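Local coordinates for putative Phosphate (Eubacterium rectale, PDB 3DAO), which is probably a phosphatase of the haloacid dehalogenase-like hydrolase family, its natural substrate not established, at residues D29-K34 / N273-V278; L81-T84 / V89-T92; R115-A120 / T182-P187; C121-A126 / D156-L161; E241-A246 / Q257-A262. One frame throughout, in Å; residues are numbered along the deposited sequence.

Interaction 1 of 5, residues D29-K34 / N273-V278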
# COMPACT_ATOMS: atom_id res chain seq x y z
N ASP A 29 -3.21 -0.48 8.70
CA ASP A 29 -4.40 -1.32 8.86
C ASP A 29 -4.15 -2.67 9.50
O ASP A 29 -3.52 -3.57 8.94
CB ASP A 29 -5.14 -1.45 7.55
CG ASP A 29 -5.71 -0.11 7.08
OD1 ASP A 29 -6.57 0.48 7.78
OD2 ASP A 29 -5.34 0.33 5.98
N GLY A 30 -4.65 -2.76 10.72
CA GLY A 30 -4.50 -3.95 11.53
C GLY A 30 -3.23 -3.88 12.34
O GLY A 30 -2.91 -4.80 13.07
N THR A 31 -2.51 -2.77 12.19
CA THR A 31 -1.23 -2.58 12.92
C THR A 31 -1.39 -1.49 13.97
O THR A 31 -1.10 -1.71 15.14
CB THR A 31 -0.09 -2.21 11.96
OG1 THR A 31 0.17 -3.34 11.10
CG2 THR A 31 1.18 -1.89 12.68
N LEU A 32 -1.83 -0.31 13.53
CA LEU A 32 -2.09 0.83 14.42
C LEU A 32 -3.55 0.98 14.75
O LEU A 32 -3.93 1.43 15.83
CB LEU A 32 -1.64 2.15 13.76
CG LEU A 32 -0.16 2.23 13.32
CD1 LEU A 32 0.13 3.59 12.64
CD2 LEU A 32 0.83 1.94 14.40
N VAL A 33 -4.38 0.61 13.80
CA VAL A 33 -5.83 0.77 13.93
C VAL A 33 -6.59 -0.31 13.21
O VAL A 33 -6.06 -0.99 12.37
CB VAL A 33 -6.30 2.11 13.31
CG1 VAL A 33 -5.55 3.29 13.98
CG2 VAL A 33 -6.05 2.12 11.78
N LYS A 34 -7.85 -0.41 13.55
CA LYS A 34 -8.76 -1.33 12.88
C LYS A 34 -8.77 -1.00 11.40
O LYS A 34 -8.78 0.15 11.00
CB LYS A 34 -10.17 -1.21 13.45
CG LYS A 34 -11.12 -2.27 12.93
CD LYS A 34 -12.47 -2.16 13.61
CE LYS A 34 -13.47 -3.14 12.97
NZ LYS A 34 -14.82 -3.04 13.61
N ASN A 273 -3.00 -1.11 21.70
CA ASN A 273 -2.02 -0.05 21.40
C ASN A 273 -0.58 -0.56 21.57
O ASN A 273 0.29 0.08 22.14
CB ASN A 273 -2.29 1.19 22.27
CG ASN A 273 -3.42 2.04 21.74
OD1 ASN A 273 -3.89 1.84 20.62
ND2 ASN A 273 -3.85 3.03 22.52
N GLY A 274 -0.32 -1.74 21.00
CA GLY A 274 1.01 -2.34 21.10
C GLY A 274 2.14 -1.58 20.43
O GLY A 274 3.26 -1.49 20.95
N VAL A 275 1.89 -1.06 19.25
CA VAL A 275 2.95 -0.30 18.57
C VAL A 275 3.28 0.95 19.41
O VAL A 275 4.44 1.31 19.58
CB VAL A 275 2.58 0.08 17.13
CG1 VAL A 275 3.62 1.03 16.57
CG2 VAL A 275 2.49 -1.19 16.25
N LEU A 276 2.26 1.53 20.01
CA LEU A 276 2.45 2.74 20.83
C LEU A 276 3.44 2.44 21.94
O LEU A 276 4.37 3.22 22.22
CB LEU A 276 1.15 3.26 21.39
CG LEU A 276 1.28 4.54 22.24
CD1 LEU A 276 1.86 5.70 21.44
CD2 LEU A 276 -0.05 4.90 22.78
N SER A 277 3.27 1.28 22.56
CA SER A 277 4.17 0.92 23.67
C SER A 277 5.60 0.78 23.24
O SER A 277 6.51 1.21 23.94
CB SER A 277 3.72 -0.36 24.38
OG SER A 277 2.46 -0.15 24.95
N VAL A 278 5.83 0.25 22.06
CA VAL A 278 7.20 0.11 21.58
C VAL A 278 7.78 1.47 21.24
O VAL A 278 8.90 1.81 21.58
CB VAL A 278 7.26 -0.83 20.35
CG1 VAL A 278 8.63 -0.95 19.86
CG2 VAL A 278 6.67 -2.21 20.71
O HOH W 1 -0.35 -2.46 17.92
O HOH W 2 -2.70 0.85 18.12

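Interaction 2 of 5, residues L81-T84 / V89-T92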
# COMPACT_ATOMS: atom_id res chain seq x y z
N LEU A 81 7.01 11.05 6.18
CA LEU A 81 7.20 10.54 4.80
C LEU A 81 6.15 9.47 4.56
O LEU A 81 5.69 8.79 5.48
CB LEU A 81 8.58 9.99 4.58
CG LEU A 81 9.69 11.05 4.53
CD1 LEU A 81 11.03 10.35 4.43
CD2 LEU A 81 9.48 11.99 3.37
N TYR A 82 5.71 9.40 3.31
CA TYR A 82 4.60 8.53 2.92
C TYR A 82 4.90 7.59 1.78
O TYR A 82 5.39 7.99 0.73
CB TYR A 82 3.41 9.40 2.48
CG TYR A 82 2.94 10.36 3.54
CD1 TYR A 82 3.55 11.58 3.71
CD2 TYR A 82 1.87 10.04 4.36
CE1 TYR A 82 3.13 12.45 4.69
CE2 TYR A 82 1.45 10.91 5.36
CZ TYR A 82 2.07 12.10 5.52
OH TYR A 82 1.63 12.96 6.53
N ILE A 83 4.61 6.33 2.04
CA ILE A 83 4.65 5.28 1.02
C ILE A 83 3.19 4.82 0.91
O ILE A 83 2.57 4.42 1.90
CB ILE A 83 5.64 4.15 1.34
CG1 ILE A 83 7.08 4.66 1.30
CG2 ILE A 83 5.44 2.97 0.32
CD1 ILE A 83 8.11 3.70 1.88
N THR A 84 2.64 4.93 -0.30
CA THR A 84 1.23 4.70 -0.50
C THR A 84 0.97 3.62 -1.53
O THR A 84 1.86 3.21 -2.28
CB THR A 84 0.52 6.00 -1.01
OG1 THR A 84 0.73 6.20 -2.43
CG2 THR A 84 0.99 7.26 -0.24
N VAL A 89 3.97 4.62 -4.76
CA VAL A 89 4.24 6.06 -4.60
C VAL A 89 4.94 6.32 -3.28
O VAL A 89 4.56 5.75 -2.24
CB VAL A 89 2.95 6.90 -4.61
CG1 VAL A 89 3.27 8.41 -4.71
CG2 VAL A 89 2.01 6.47 -5.74
N VAL A 90 5.99 7.15 -3.38
CA VAL A 90 6.80 7.63 -2.26
C VAL A 90 6.78 9.17 -2.33
O VAL A 90 7.14 9.77 -3.34
CB VAL A 90 8.25 7.16 -2.35
CG1 VAL A 90 9.08 7.65 -1.13
CG2 VAL A 90 8.36 5.64 -2.55
N ARG A 91 6.36 9.80 -1.25
CA ARG A 91 6.19 11.24 -1.23
C ARG A 91 6.34 11.89 0.13
O ARG A 91 6.21 11.26 1.20
CB ARG A 91 4.81 11.60 -1.83
CG ARG A 91 3.55 11.10 -1.11
CD ARG A 91 2.37 11.80 -1.78
NE ARG A 91 2.56 13.24 -1.59
CZ ARG A 91 1.88 14.20 -2.20
NH1 ARG A 91 0.95 13.93 -3.13
NH2 ARG A 91 2.17 15.45 -1.89
N THR A 92 6.62 13.18 0.04
CA THR A 92 6.73 14.03 1.21
C THR A 92 5.35 14.63 1.27
O THR A 92 4.51 14.37 0.42
CB THR A 92 7.82 15.15 1.07
OG1 THR A 92 7.29 16.21 0.28
CG2 THR A 92 9.10 14.63 0.43

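Interaction 3 of 5, residues R115-A120 / T182-P187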
# COMPACT_ATOMS: atom_id res chain seq x y z
N ARG A 115 -11.03 -7.09 -21.78
CA ARG A 115 -12.19 -6.71 -22.59
C ARG A 115 -12.55 -7.80 -23.57
O ARG A 115 -13.71 -8.21 -23.69
CB ARG A 115 -11.87 -5.42 -23.33
CG ARG A 115 -12.97 -4.87 -24.18
CD ARG A 115 -12.42 -3.78 -25.10
NE ARG A 115 -11.43 -4.38 -25.99
CZ ARG A 115 -10.48 -3.75 -26.68
NH1 ARG A 115 -10.35 -2.46 -26.58
NH2 ARG A 115 -9.61 -4.44 -27.42
N ASP A 116 -11.53 -8.32 -24.25
CA ASP A 116 -11.74 -9.27 -25.33
C ASP A 116 -11.81 -10.72 -24.93
O ASP A 116 -12.53 -11.51 -25.57
CB ASP A 116 -10.63 -9.12 -26.38
CG ASP A 116 -10.66 -7.76 -27.07
OD1 ASP A 116 -11.74 -7.10 -27.09
OD2 ASP A 116 -9.61 -7.35 -27.62
N GLU A 117 -11.04 -11.09 -23.92
CA GLU A 117 -10.93 -12.48 -23.47
C GLU A 117 -11.50 -12.83 -22.11
O GLU A 117 -11.66 -14.01 -21.80
CB GLU A 117 -9.46 -12.94 -23.54
CG GLU A 117 -8.83 -12.66 -24.89
CD GLU A 117 -7.52 -13.40 -25.06
OE1 GLU A 117 -7.54 -14.64 -24.96
OE2 GLU A 117 -6.52 -12.72 -25.29
N LEU A 118 -11.77 -11.81 -21.29
CA LEU A 118 -12.43 -12.00 -19.97
C LEU A 118 -13.64 -11.06 -19.87
O LEU A 118 -13.77 -10.30 -18.93
CB LEU A 118 -11.46 -11.74 -18.82
CG LEU A 118 -10.29 -12.70 -18.60
CD1 LEU A 118 -9.21 -12.56 -19.67
CD2 LEU A 118 -9.68 -12.42 -17.21
N PRO A 119 -14.55 -11.19 -20.83
CA PRO A 119 -15.64 -10.22 -20.94
C PRO A 119 -16.64 -10.25 -19.77
O PRO A 119 -17.40 -9.31 -19.61
CB PRO A 119 -16.30 -10.59 -22.27
CG PRO A 119 -16.04 -12.07 -22.39
CD PRO A 119 -14.67 -12.26 -21.84
N ALA A 120 -16.60 -11.28 -18.94
CA ALA A 120 -17.52 -11.33 -17.80
C ALA A 120 -17.01 -10.47 -16.66
O ALA A 120 -17.72 -10.24 -15.70
CB ALA A 120 -17.71 -12.72 -17.27
N THR A 182 -6.79 -17.11 -14.48
CA THR A 182 -5.73 -18.13 -14.47
C THR A 182 -5.32 -18.75 -15.82
O THR A 182 -4.12 -18.89 -16.08
CB THR A 182 -6.04 -19.22 -13.44
OG1 THR A 182 -5.65 -18.71 -12.16
CG2 THR A 182 -5.23 -20.50 -13.74
N PRO A 183 -6.27 -19.10 -16.67
CA PRO A 183 -5.88 -19.81 -17.90
C PRO A 183 -4.99 -19.04 -18.84
O PRO A 183 -4.13 -19.65 -19.50
CB PRO A 183 -7.22 -20.07 -18.58
CG PRO A 183 -8.18 -20.12 -17.47
CD PRO A 183 -7.73 -19.13 -16.46
N VAL A 184 -5.19 -17.73 -18.92
CA VAL A 184 -4.40 -16.86 -19.84
C VAL A 184 -3.84 -15.56 -19.23
O VAL A 184 -2.68 -15.23 -19.37
CB VAL A 184 -5.22 -16.47 -21.08
CG1 VAL A 184 -4.45 -15.50 -21.98
CG2 VAL A 184 -5.69 -17.72 -21.88
N PHE A 185 -4.70 -14.81 -18.55
CA PHE A 185 -4.28 -13.49 -18.05
C PHE A 185 -3.06 -13.51 -17.12
O PHE A 185 -2.08 -12.78 -17.35
CB PHE A 185 -5.44 -12.77 -17.33
CG PHE A 185 -5.11 -11.38 -16.92
CD1 PHE A 185 -4.52 -11.13 -15.68
CD2 PHE A 185 -5.40 -10.31 -17.72
CE1 PHE A 185 -4.22 -9.84 -15.28
CE2 PHE A 185 -5.07 -9.02 -17.32
CZ PHE A 185 -4.48 -8.79 -16.10
N ILE A 186 -3.13 -14.36 -16.11
CA ILE A 186 -2.05 -14.46 -15.13
C ILE A 186 -0.74 -14.91 -15.82
O ILE A 186 0.30 -14.23 -15.69
CB ILE A 186 -2.46 -15.31 -13.90
CG1 ILE A 186 -3.57 -14.56 -13.13
CG2 ILE A 186 -1.26 -15.58 -13.00
CD1 ILE A 186 -4.16 -15.30 -11.92
N PRO A 187 -0.76 -16.01 -16.57
CA PRO A 187 0.55 -16.32 -17.18
C PRO A 187 1.02 -15.34 -18.25
O PRO A 187 2.22 -15.22 -18.50
CB PRO A 187 0.36 -17.71 -17.75
CG PRO A 187 -1.12 -17.92 -17.88
CD PRO A 187 -1.71 -17.14 -16.72

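Interaction 4 of 5, residues C121-A126 / D156-L161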
# COMPACT_ATOMS: atom_id res chain seq x y z
N CYS A 121 -15.74 -10.10 -16.75
CA CYS A 121 -15.04 -9.29 -15.74
C CYS A 121 -15.09 -7.80 -16.04
O CYS A 121 -15.32 -7.37 -17.19
CB CYS A 121 -13.54 -9.70 -15.64
SG CYS A 121 -13.22 -11.38 -15.12
N ASP A 122 -14.93 -7.02 -14.99
CA ASP A 122 -14.74 -5.60 -15.12
C ASP A 122 -13.29 -5.23 -14.77
O ASP A 122 -12.51 -6.04 -14.26
CB ASP A 122 -15.70 -4.88 -14.22
CG ASP A 122 -17.13 -5.15 -14.64
OD1 ASP A 122 -17.53 -4.69 -15.74
OD2 ASP A 122 -17.83 -5.83 -13.88
N TYR A 123 -12.92 -4.00 -15.02
CA TYR A 123 -11.55 -3.57 -14.72
C TYR A 123 -11.46 -2.09 -14.42
O TYR A 123 -12.35 -1.31 -14.78
CB TYR A 123 -10.55 -3.99 -15.80
CG TYR A 123 -10.93 -3.61 -17.20
CD1 TYR A 123 -11.77 -4.43 -17.96
CD2 TYR A 123 -10.42 -2.45 -17.79
CE1 TYR A 123 -12.10 -4.11 -19.24
CE2 TYR A 123 -10.76 -2.12 -19.10
CZ TYR A 123 -11.60 -2.95 -19.82
OH TYR A 123 -11.95 -2.64 -21.12
N PHE A 124 -10.38 -1.75 -13.74
CA PHE A 124 -10.13 -0.39 -13.28
C PHE A 124 -8.67 -0.05 -13.43
O PHE A 124 -7.81 -0.94 -13.36
CB PHE A 124 -10.50 -0.26 -11.79
CG PHE A 124 -11.92 -0.70 -11.48
CD1 PHE A 124 -12.97 0.20 -11.58
CD2 PHE A 124 -12.19 -2.01 -11.14
CE1 PHE A 124 -14.27 -0.20 -11.35
CE2 PHE A 124 -13.46 -2.42 -10.92
CZ PHE A 124 -14.51 -1.53 -11.01
N ALA A 125 -8.40 1.21 -13.68
CA ALA A 125 -7.00 1.68 -13.80
C ALA A 125 -6.83 2.86 -12.85
O ALA A 125 -7.55 3.86 -12.95
CB ALA A 125 -6.69 2.08 -15.23
N ALA A 126 -5.92 2.73 -11.90
CA ALA A 126 -5.75 3.75 -10.85
C ALA A 126 -4.49 4.58 -10.98
O ALA A 126 -3.46 4.10 -11.39
CB ALA A 126 -5.77 3.09 -9.47
N ASP A 156 -15.09 6.78 -21.13
CA ASP A 156 -15.65 5.87 -22.14
C ASP A 156 -14.73 4.70 -22.46
O ASP A 156 -15.19 3.59 -22.69
CB ASP A 156 -15.97 6.61 -23.46
CG ASP A 156 -16.64 5.70 -24.49
OD1 ASP A 156 -17.73 5.17 -24.21
OD2 ASP A 156 -16.06 5.50 -25.58
N ASP A 157 -13.43 4.97 -22.47
CA ASP A 157 -12.43 3.96 -22.86
C ASP A 157 -11.08 4.25 -22.25
O ASP A 157 -10.40 5.19 -22.61
CB ASP A 157 -12.37 3.94 -24.41
CG ASP A 157 -11.47 2.87 -24.99
OD1 ASP A 157 -10.62 2.27 -24.30
OD2 ASP A 157 -11.61 2.64 -26.21
N ILE A 158 -10.70 3.39 -21.31
CA ILE A 158 -9.44 3.56 -20.59
C ILE A 158 -8.23 3.52 -21.54
O ILE A 158 -7.23 4.18 -21.30
CB ILE A 158 -9.31 2.52 -19.44
CG1 ILE A 158 -10.34 2.84 -18.34
CG2 ILE A 158 -7.98 2.56 -18.81
CD1 ILE A 158 -10.42 1.75 -17.24
N THR A 159 -8.37 2.78 -22.64
CA THR A 159 -7.23 2.62 -23.57
C THR A 159 -7.02 3.88 -24.38
O THR A 159 -6.04 4.00 -25.10
CB THR A 159 -7.36 1.42 -24.54
OG1 THR A 159 -8.41 1.66 -25.49
CG2 THR A 159 -7.61 0.11 -23.80
N ARG A 160 -7.92 4.84 -24.23
CA ARG A 160 -7.83 6.09 -24.97
C ARG A 160 -7.28 7.20 -24.07
O ARG A 160 -7.09 8.32 -24.50
CB ARG A 160 -9.16 6.45 -25.65
CG ARG A 160 -9.50 5.43 -26.77
CD ARG A 160 -10.61 5.88 -27.70
NE ARG A 160 -10.67 5.06 -28.91
CZ ARG A 160 -11.65 4.21 -29.22
NH1 ARG A 160 -12.70 4.07 -28.41
NH2 ARG A 160 -11.59 3.52 -30.36
N LEU A 161 -6.95 6.84 -22.84
CA LEU A 161 -6.36 7.81 -21.92
C LEU A 161 -4.88 7.99 -22.22
O LEU A 161 -4.18 7.09 -22.67
CB LEU A 161 -6.52 7.42 -20.46
CG LEU A 161 -7.94 7.25 -19.98
CD1 LEU A 161 -7.93 6.66 -18.58
CD2 LEU A 161 -8.65 8.60 -20.01
O HOH W 3 -10.82 -0.49 -22.26

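Interaction 5 of 5, residues E241-A246 / Q257-A262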
# COMPACT_ATOMS: atom_id res chain seq x y z
N GLU A 241 9.03 -9.09 3.96
CA GLU A 241 10.34 -8.67 3.44
C GLU A 241 10.90 -7.51 4.26
O GLU A 241 12.07 -7.52 4.65
CB GLU A 241 10.23 -8.32 1.94
CG GLU A 241 11.56 -7.96 1.33
CD GLU A 241 11.50 -7.71 -0.17
OE1 GLU A 241 10.44 -7.24 -0.67
OE2 GLU A 241 12.55 -7.99 -0.82
N MSE A 242 10.06 -6.53 4.59
CA MSE A 242 10.56 -5.36 5.35
C MSE A 242 10.89 -5.79 6.79
O MSE A 242 11.89 -5.37 7.37
CB MSE A 242 9.64 -4.11 5.27
CG MSE A 242 8.39 -4.12 6.00
SE MSE A 242 7.61 -2.33 5.77
CE MSE A 242 6.05 -2.52 6.94
N LEU A 243 10.07 -6.68 7.33
CA LEU A 243 10.31 -7.16 8.72
C LEU A 243 11.64 -7.91 8.79
O LEU A 243 12.39 -7.84 9.75
CB LEU A 243 9.15 -8.03 9.22
CG LEU A 243 7.78 -7.36 9.37
CD1 LEU A 243 6.67 -8.42 9.67
CD2 LEU A 243 7.78 -6.26 10.43
N GLN A 244 11.94 -8.65 7.74
CA GLN A 244 13.20 -9.43 7.66
C GLN A 244 14.42 -8.61 7.42
O GLN A 244 15.50 -8.89 7.96
CB GLN A 244 13.15 -10.46 6.53
CG GLN A 244 12.19 -11.59 6.81
CD GLN A 244 12.12 -12.60 5.67
OE1 GLN A 244 12.44 -12.30 4.52
NE2 GLN A 244 11.66 -13.78 5.99
N ASN A 245 14.27 -7.58 6.61
CA ASN A 245 15.42 -6.77 6.19
C ASN A 245 15.79 -5.64 7.15
O ASN A 245 16.94 -5.18 7.17
CB ASN A 245 15.19 -6.20 4.79
CG ASN A 245 15.21 -7.27 3.72
OD1 ASN A 245 15.59 -8.41 3.98
ND2 ASN A 245 14.80 -6.91 2.51
N ALA A 246 14.81 -5.18 7.91
CA ALA A 246 15.00 -4.10 8.90
C ALA A 246 15.85 -4.62 10.07
O ALA A 246 15.69 -5.76 10.50
CB ALA A 246 13.65 -3.58 9.42
N GLN A 257 1.64 -16.65 11.96
CA GLN A 257 2.89 -17.24 12.42
C GLN A 257 4.09 -16.84 11.58
O GLN A 257 5.22 -16.64 12.08
CB GLN A 257 2.76 -18.80 12.44
CG GLN A 257 1.84 -19.32 13.56
CD GLN A 257 1.07 -20.63 13.27
OE1 GLN A 257 1.15 -21.21 12.17
NE2 GLN A 257 0.30 -21.07 14.27
N GLU A 258 3.87 -16.76 10.27
CA GLU A 258 4.98 -16.43 9.36
C GLU A 258 5.43 -14.98 9.53
O GLU A 258 6.61 -14.65 9.33
CB GLU A 258 4.64 -16.67 7.90
CG GLU A 258 4.38 -18.12 7.56
CD GLU A 258 2.99 -18.59 7.97
OE1 GLU A 258 2.19 -17.75 8.41
OE2 GLU A 258 2.69 -19.80 7.80
N VAL A 259 4.47 -14.12 9.86
CA VAL A 259 4.78 -12.68 10.04
C VAL A 259 5.57 -12.57 11.33
O VAL A 259 6.63 -11.94 11.40
CB VAL A 259 3.53 -11.83 10.05
CG1 VAL A 259 3.90 -10.36 10.25
CG2 VAL A 259 2.71 -12.04 8.76
N ILE A 260 5.07 -13.25 12.37
CA ILE A 260 5.73 -13.23 13.66
C ILE A 260 7.16 -13.71 13.50
O ILE A 260 8.09 -13.11 14.03
CB ILE A 260 4.99 -14.07 14.71
CG1 ILE A 260 3.67 -13.36 15.06
CG2 ILE A 260 5.92 -14.29 15.95
CD1 ILE A 260 2.69 -14.18 15.92
N ALA A 261 7.35 -14.73 12.68
CA ALA A 261 8.68 -15.35 12.54
C ALA A 261 9.62 -14.47 11.77
O ALA A 261 10.85 -14.52 11.96
CB ALA A 261 8.58 -16.73 11.85
N ALA A 262 9.05 -13.64 10.91
CA ALA A 262 9.87 -12.74 10.07
C ALA A 262 10.42 -11.60 10.90
O ALA A 262 11.50 -11.07 10.62
CB ALA A 262 9.03 -12.15 8.93

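Interaction 1 of 5, residues D29-K34 / N273-V278
V275, in the first turn of helix 274-281, sets its two methyls against T31 and L32 of the loop 29-34, which follows strand 23-26 in the Rossmann-like core of this haloacid dehalogenase-like hydrolase. D29 and T31 belong, with D27, to a sequence consistent with the DxDx(T/V) signature of the family. V275 places CG1 anti to its backbone N (chi1 171°), and that methyl meets L32 CD2 at 3.6 Å. The other branch, V275 CG2, lies 3.9 Å from T31 CG2. Leucine and valine come together at an angle: L32 has its CG beside the backbone N (chi1 -57°), and it is the far methyl CD2 that reaches the helix. T31 divides its work, giving CG2 to the valine while OG1 is hydrogen-bonded to D27 OD1, which places the apolar contact next to the loop carrying that signature. Y44 of helix 42-53 also touches L32, N273 and V275. The polar link is indirect. One water donates to T31 O and accepts from V275 N, a backbone amide at the helix start. A second lies between the segments, 2.7 Å from L32 O and 2.9 Å from N273 OD1.

Interaction 2 of 5, residues L81-T84 / V89-T92
Strands 81-84 and 89-91 run antiparallel (169°) with Y82 facing R91 and T84 facing V89 as hydrogen-bonded pairs and I83 facing V90 as the non-hydrogen-bonded pair between them. Y82 and R91 exchange two bonds: Y82 N to R91 O and R91 N to Y82 O, each 2.9 Å. T84 N gives a third, nearly straight, to V89 O at 2.8 Å. On the face of I83 and V90, the two side chains lie alongside each other, I83 CG1 being 4.2 Å from V90 CG2, packed against A215 of helix 212-222. This beta hairpin continues the core sheet of the hydrolase fold: 81-84 runs parallel to strand 57-61, and the chain then doubles back. On the other face, T84 turns OG1 into the crowded position between its N and carbonyl carbon (chi1 80°), and OG1 comes 3.2 Å from V89 CB. R91 O lies at the edge of the Y82 ring, near its plane, while R91 CG packs on Y82 CB at 4.0 Å. The R91 chain bends at chi3 (-61°), and NE donates a straight hydrogen bond to T92 O (3.0 Å), the acceptor lying in the guanidinium plane. The guanidinium also makes a cation-pi contact with F66. With an alanine here, T92 O would probably lose its side-chain donor and the F66 ring its cation-pi partner.

Interaction 3 of 5, residues R115-A120 / T182-P187
L118 and F185 meet because their torsions present a methyl to a methylene. L118, the first residue to leave helical geometry after helix 104-117, holds CG beside its backbone N (chi1 -68°); with chi2 at 72°, CD2 is carried to the extended end of the side chain and comes 4.3 Å from F185 CB. F185 has its CG anti to the backbone N (chi1 -174°), which sends the ring to other partners and leaves CB as the atom nearest the leucine; the ring packs on M110, M113 and V114 of helix 104-117, on F169 and V171 of strand 168-172, and on W189. The second touch is slight. E117 brings OE1 within 4.4 Å of V184 CG1, a carboxylate oxygen beside a methyl at the solvent-exposed side, where both residues also meet crystal neighbours. V184 occupies the N-cap position of helix 185-189. The contact joins the C-terminal end of one helix to the N-terminal end of another against the six-stranded sheet, in what is probably the alpha/beta cap of the hydrolase. R115 forms a side-on salt bridge with D116, NE reaching OD1 at 3.0 Å and NH2 reaching OD2 at 2.9 Å. NH2 has its acceptor in the guanidinium plane, but both nitrogens approach from out of the carboxylate plane. These charges are paired within their own segment and do not tie it to 182-187. What joins the two helix ends is therefore dispersion and burial of L118 and F185, with little directional chemistry to fix their spacing.

Interaction 4 of 5, residues C121-A126 / D156-L161
I158 projects from a short 3-10 turn toward strand 122-126 and meets two residues on the same side of the strand, Y123 and A125, with different branches. With CG1 beside the backbone N (chi1 -69°), CG2 is left anti to that nitrogen and rests 3.8 Å from A125 CB, methyl against methyl. The other branch runs out extended (chi2 172°), and its CD1 approaches Y123 CD2 at 4.2 Å, obliquely to the ring, while also lying 4.1 Å from A125 N. Y123 carries its ring between backbone N and carbonyl carbon (chi1 52°), which leaves the hydroxyl within bridging distance of the turn. Its OH meets a water at 2.7 Å, in the plane of the ring, and the water in turn reaches D157 OD1 through a weak bond. That same oxygen closes an Asx turn: T159 N donates to D157 OD1 at 2.8 Å and T159 OG1 at 2.6 Å. Both come from one face of the carboxylate, one on its anti and the other on its syn side, and together they fix the rotation of the aspartate and the shape of the turn that offers I158. In the fold, probably the cap of the hydrolase, strand 122-126 runs between strands 131-133 and 168-172. Helix 104-117 lies against the contact, with V114 and R115 on Y123 and W107 on I158, and K108 NZ bonds T159 O and L161 O.

Interaction 5 of 5, residues E241-A246 / Q257-A262
Q244 carries the one flat group on a side chain that touches across this contact, yet its methylene, not its amide, does the touching: Q244 CG lies 3.8 Å from A262 CB. With CG beside the backbone N (chi1 -70°) and the chain extended beyond it, the amide comes at the far end of the chain, where the residue is exposed to solvent. The alanine methyl sits between two neighbours on the opposing helix, since L243 CB is also 4.1 Å from it. The segments 241-245 and 257-262 run in roughly the same direction, 26° apart, with axes 9.0 Å apart at closest approach. Strand 248-252 lies between them in sequence, as expected of successive beta-alpha crossovers in the parallel part of a Rossmann-like core. Deeper in, L243 CD1 presses on V259 CG1 at 3.4 Å, tighter than ordinary van der Waals contact. The valine offers this branch by holding it anti to its backbone N (chi1 179°), and L237, in the loop before helix 240-245, also touches V259. L243 O and A262 O approach to 3.5 Å as two acceptors; S249 OG donates to L243 O, and K264 NZ bonds the same oxygen weakly and A246 O more firmly.

Overall arrangement
The five contacts fall into two groups. Interactions 1, 2 and 5 belong to the eight-stranded core sheet and its helices: interaction 2 forms its antiparallel extension, interaction 5 pairs the helices before and after strand 248-252 in sequence, and interaction 1 brings the loop after strand 23-26 to the last helix. Interactions 3 and 4 lie in the six-stranded sheet region, their centres about 15 Å apart; they touch where R115 CB packs on Y123 OH at 3.6 Å. Interactions 1 and 3 are about 39 Å apart, centre to centre. Interaction 1 spans the others in sequence: interaction 2 precedes interaction 3, whose segments bracket interaction 4, and interaction 5 follows, consistent with a cap inserted into a hydrolase core.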